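Local coordinates for serine-pyruvate aminotransferase (agxt) (Sulfolobus solfataricus, PDB 3ZRR), which catalyses the pyridoxal 5'-phosphate-dependent transfer of the amino group from serine to pyruvate, as a class-V aminotransferase from a thermophilic archaeon, at the interface of chains A and B. Residues are numbered along the deposited sequence; one frame, centred on the assembly and turned at random. Chains: chain A/B, Serine-pyruvate aminotransferase (agxt).

The interface of chains A and B. Residues chain A 28-29, 238-239; chain B 6-8.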
# COMPACT_ATOMS: atom_id res chain seq x y z
N PHE A 28 12.73 -14.45 -6.59
CA PHE A 28 14.12 -14.15 -6.95
C PHE A 28 14.46 -14.33 -8.45
O PHE A 28 15.51 -13.85 -8.91
CB PHE A 28 15.10 -14.94 -6.05
CG PHE A 28 15.14 -16.40 -6.35
CD1 PHE A 28 14.25 -17.27 -5.75
CD2 PHE A 28 16.10 -16.92 -7.23
CE1 PHE A 28 14.28 -18.64 -6.03
CE2 PHE A 28 16.14 -18.28 -7.52
CZ PHE A 28 15.23 -19.14 -6.92
N THR A 29 13.60 -15.01 -9.21
CA THR A 29 13.80 -15.18 -10.66
C THR A 29 13.01 -14.20 -11.52
O THR A 29 13.26 -14.12 -12.72
CB THR A 29 13.50 -16.61 -11.15
OG1 THR A 29 12.10 -16.90 -10.99
CG2 THR A 29 14.33 -17.63 -10.38
N ALA A 238 18.92 -14.37 -13.48
CA ALA A 238 18.60 -14.84 -12.13
C ALA A 238 19.54 -15.98 -11.78
O ALA A 238 19.92 -16.77 -12.65
CB ALA A 238 17.16 -15.30 -12.05
N ALA A 239 19.96 -16.04 -10.52
CA ALA A 239 20.78 -17.15 -10.04
C ALA A 239 20.41 -17.40 -8.59
O ALA A 239 19.90 -16.50 -7.92
CB ALA A 239 22.26 -16.87 -10.19
N LEU B 6 16.64 -18.57 -16.00
CA LEU B 6 16.11 -19.39 -14.92
C LEU B 6 14.76 -18.83 -14.47
O LEU B 6 14.62 -17.61 -14.29
CB LEU B 6 17.11 -19.39 -13.75
CG LEU B 6 16.93 -20.26 -12.50
CD1 LEU B 6 17.40 -21.69 -12.72
CD2 LEU B 6 17.65 -19.63 -11.31
N HIS B 7 13.75 -19.69 -14.34
CA HIS B 7 12.42 -19.28 -13.88
C HIS B 7 11.84 -20.22 -12.80
O HIS B 7 11.38 -21.32 -13.14
CB HIS B 7 11.43 -19.19 -15.06
CG HIS B 7 11.99 -18.53 -16.28
ND1 HIS B 7 11.89 -17.17 -16.51
CD2 HIS B 7 12.64 -19.04 -17.35
CE1 HIS B 7 12.46 -16.88 -17.66
NE2 HIS B 7 12.93 -17.99 -18.19
N VAL B 8 11.86 -19.79 -11.55
CA VAL B 8 11.26 -20.50 -10.43
C VAL B 8 9.98 -19.75 -10.03
O VAL B 8 10.01 -18.53 -9.83
CB VAL B 8 12.25 -20.62 -9.21
CG1 VAL B 8 11.52 -21.08 -7.94
CG2 VAL B 8 13.42 -21.56 -9.53
O HOH W 1 10.83 -16.23 -8.69
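Two loops of chain A, one carrying A:Phe28 and A:Thr29 just before helix 31-48 and the other A:Ala238 and A:Ala239, meet the extended N-terminal segment of chain B, residues 6 to 8. The patch is part of a two-fold symmetric interface between copies of the enzyme, so it recurs with the chains exchanged. Class-V aminotransferases commonly work as dimers, and this pairing is probably the functional one.

A:Thr29 carries the polar contact. Its hydroxyl OG1 accepts a hydrogen bond from the backbone N of B:Val8 at 3.0 Å, with an angle of 148° at the hydrogen. OG1 may in turn donate weakly to the carbonyl O of B:Val8 at 2.9 Å. OG1 stands between its own backbone N and carbonyl carbon (chi1 66°), while CG2 is anti to the carbonyl carbon. This turn points the hydroxyl at the B:Val8 backbone, and the methyl meets both the A:Phe28 ring and the B:Val8 side chain.

That methyl packs on CB of B:Val8 at 3.8 Å, the two side chains crossing at about a right angle. It also lies over the A:Phe28 ring, toward the rim. The ring tip CZ packs against CB and CG2 of B:Val8, each at 4.0 Å, and these side chains cross obliquely. CD2 of B:Leu6 comes near both the A:Thr29 methyl and the carbonyl O of A:Ala238, but this leucine is poorly ordered. B:His7 touches with its CA, which lies against CB of A:Thr29.

A water also joins the chains, spanning the same two oxygens. It is hydrogen-bonded to the backbone N and OG1 of A:Thr29 and, at 2.7 Å, to the carbonyl O of B:Val8.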